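Local structure of photoreceptor-histidine kinase BphP (Stigmatella aurantiaca DW4/3-1, 6BAF) at residues A125-L133 and A145-L153. The protein probably senses red and far-red light through a bilin chromophore held in its chromophore-binding domain and passes the signal on as a histidine kinase. Numbering follows the deposited sequence.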
# COMPACT_ATOMS: atom_id res chain seq x y z
N ALA A 125 2.40 -5.64 3.80
CA ALA A 125 2.62 -4.93 5.06
C ALA A 125 1.50 -3.95 5.35
O ALA A 125 0.96 -3.92 6.46
CB ALA A 125 3.97 -4.19 5.00
N VAL A 126 1.13 -3.11 4.38
CA VAL A 126 0.13 -2.10 4.73
C VAL A 126 -1.27 -2.70 4.78
O VAL A 126 -2.12 -2.20 5.53
CB VAL A 126 0.18 -0.89 3.78
CG1 VAL A 126 1.59 -0.28 3.77
CG2 VAL A 126 -0.25 -1.27 2.38
N ARG A 127 -1.56 -3.77 4.00
CA ARG A 127 -2.89 -4.39 4.08
C ARG A 127 -3.07 -5.10 5.41
O ARG A 127 -4.08 -4.88 6.10
CB ARG A 127 -3.10 -5.38 2.92
CG ARG A 127 -3.61 -4.70 1.70
CD ARG A 127 -3.28 -5.45 0.46
NE ARG A 127 -3.84 -6.81 0.39
CZ ARG A 127 -5.11 -7.11 0.12
NH1 ARG A 127 -5.47 -8.37 0.01
NH2 ARG A 127 -6.02 -6.17 -0.02
N ASP A 128 -2.11 -5.95 5.78
CA ASP A 128 -2.19 -6.67 7.04
C ASP A 128 -2.13 -5.69 8.21
O ASP A 128 -2.91 -5.79 9.17
CB ASP A 128 -1.07 -7.72 7.16
CG ASP A 128 -0.98 -8.73 5.93
OD1 ASP A 128 -1.84 -8.75 5.00
OD2 ASP A 128 -0.00 -9.55 5.90
N GLY A 129 -1.22 -4.70 8.12
CA GLY A 129 -1.13 -3.71 9.18
C GLY A 129 -2.38 -2.88 9.34
O GLY A 129 -2.82 -2.61 10.45
N LEU A 130 -2.98 -2.44 8.22
CA LEU A 130 -4.19 -1.64 8.38
C LEU A 130 -5.27 -2.42 9.10
O LEU A 130 -5.97 -1.88 9.96
CB LEU A 130 -4.72 -1.14 7.03
CG LEU A 130 -6.03 -0.34 7.14
CD1 LEU A 130 -5.89 0.93 7.92
CD2 LEU A 130 -6.60 -0.01 5.76
N SER A 131 -5.41 -3.71 8.80
CA SER A 131 -6.53 -4.39 9.45
C SER A 131 -6.23 -4.66 10.93
O SER A 131 -7.14 -4.59 11.77
CB SER A 131 -6.90 -5.65 8.66
OG SER A 131 -5.93 -6.65 8.80
N ARG A 132 -4.96 -4.87 11.30
CA ARG A 132 -4.63 -4.93 12.73
C ARG A 132 -4.87 -3.58 13.44
O ARG A 132 -5.37 -3.55 14.58
CB ARG A 132 -3.21 -5.41 12.92
CG ARG A 132 -3.06 -6.88 12.59
CD ARG A 132 -1.65 -7.36 12.78
NE ARG A 132 -1.42 -8.67 12.19
CZ ARG A 132 -0.63 -8.91 11.14
NH1 ARG A 132 0.02 -7.92 10.55
NH2 ARG A 132 -0.51 -10.16 10.67
N LEU A 133 -4.54 -2.46 12.79
CA LEU A 133 -4.80 -1.18 13.43
C LEU A 133 -6.30 -0.94 13.56
O LEU A 133 -6.75 -0.34 14.54
CB LEU A 133 -4.14 -0.04 12.64
CG LEU A 133 -2.67 0.32 12.99
CD1 LEU A 133 -1.76 -0.91 13.03
CD2 LEU A 133 -2.13 1.40 11.99
N ALA A 145 -0.92 -2.17 18.91
CA ALA A 145 -0.96 -2.76 17.58
C ALA A 145 0.17 -2.22 16.70
O ALA A 145 0.88 -2.99 16.03
CB ALA A 145 -2.34 -2.51 16.94
N VAL A 146 0.38 -0.90 16.74
CA VAL A 146 1.38 -0.24 15.89
C VAL A 146 2.78 -0.74 16.22
O VAL A 146 3.59 -1.07 15.35
CB VAL A 146 1.30 1.29 16.05
CG1 VAL A 146 2.53 1.96 15.45
CG2 VAL A 146 0.00 1.82 15.46
N VAL A 147 3.07 -0.81 17.50
CA VAL A 147 4.40 -1.16 17.96
C VAL A 147 4.72 -2.63 17.66
O VAL A 147 5.82 -2.97 17.18
CB VAL A 147 4.41 -0.74 19.46
CG1 VAL A 147 4.38 -1.87 20.49
CG2 VAL A 147 5.32 0.43 19.73
N GLN A 148 3.74 -3.52 17.84
CA GLN A 148 3.92 -4.91 17.41
C GLN A 148 4.09 -5.01 15.90
O GLN A 148 4.96 -5.74 15.41
CB GLN A 148 2.73 -5.78 17.85
CG GLN A 148 2.56 -5.97 19.35
CD GLN A 148 3.55 -7.00 19.95
OE1 GLN A 148 4.58 -7.35 19.34
NE2 GLN A 148 3.25 -7.43 21.19
N GLU A 149 3.28 -4.27 15.15
CA GLU A 149 3.41 -4.31 13.69
C GLU A 149 4.77 -3.78 13.22
O GLU A 149 5.45 -4.41 12.39
CB GLU A 149 2.26 -3.50 13.07
CG GLU A 149 2.07 -3.73 11.59
CD GLU A 149 1.46 -5.11 11.30
OE1 GLU A 149 0.81 -5.70 12.20
OE2 GLU A 149 1.65 -5.60 10.16
N VAL A 150 5.19 -2.61 13.73
CA VAL A 150 6.46 -2.04 13.26
C VAL A 150 7.65 -2.91 13.65
O VAL A 150 8.63 -3.03 12.92
CB VAL A 150 6.63 -0.60 13.81
CG1 VAL A 150 8.08 -0.09 13.53
CG2 VAL A 150 5.57 0.31 13.19
N ARG A 151 7.61 -3.49 14.84
CA ARG A 151 8.72 -4.36 15.23
C ARG A 151 8.75 -5.62 14.37
O ARG A 151 9.83 -6.10 14.01
CB ARG A 151 8.58 -4.72 16.71
CG ARG A 151 9.74 -5.54 17.18
CD ARG A 151 9.78 -5.66 18.68
NE ARG A 151 9.75 -7.05 19.10
CZ ARG A 151 10.79 -7.87 19.01
NH1 ARG A 151 11.93 -7.46 18.51
NH2 ARG A 151 10.68 -9.12 19.42
N GLY A 152 7.58 -6.16 14.04
CA GLY A 152 7.54 -7.31 13.14
C GLY A 152 8.12 -7.01 11.76
O GLY A 152 8.92 -7.78 11.24
N LEU A 153 7.73 -5.88 11.16
CA LEU A 153 8.26 -5.55 9.83
C LEU A 153 9.77 -5.29 9.84
O LEU A 153 10.47 -5.66 8.89
CB LEU A 153 7.54 -4.33 9.27
CG LEU A 153 6.07 -4.58 9.01
CD1 LEU A 153 5.32 -3.26 8.79
CD2 LEU A 153 5.93 -5.55 7.82
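Gly129 and Glu149 face each other, CA to CA 6.4 Å, where the helices of 125-133 and 145-153 run antiparallel, their axes 9.7 Å apart at closest and 161° between directions. At Gly129 the Glu149 side chain enters as a knob among Ala125, Asp128, Gly129 and Arg132, and Glu149 OE2 comes to 3.5 Å from Gly129 CA. With CG anti to the backbone N (chi1 -166°) the glutamate reaches across the interface, and a bend at chi2 brings its carboxylate to Arg132. The result is a salt bridge in which both carboxylate oxygens meet one nitrogen. Glu149 OE2 lies in the guanidinium plane at its edge, 2.9 Å from Arg132 NH1. The same NH1 gives a bent hydrogen bond (140°) to the syn lone pair of Glu149 OE1, which stands somewhat out of that plane. An alanine in place of Glu149 removes the carboxylate, which is likely to leave the Arg132 guanidinium without this counter-charge and freer to turn, with a gap opened over Gly129. Helix 139-154 packs on the antiparallel sheet of the GAF domain through Val146, which touches Ile161 and Ile271; helix 284-300 packs on both helices, Leu293 against Glu149 and Ala289 against Ala125. Apolar contacts flank the ion pair along the helices. At one end Ala125 CB meets Leu153 CD2 at 3.7 Å; at the other, Leu133 CG packs on Val146 CG2 at 3.9 Å. Helix 120-135 also meets the second subunit, where Asp128 OD1 forms a salt bridge with Lys75 of that subunit and Leu130 packs on its Phe292.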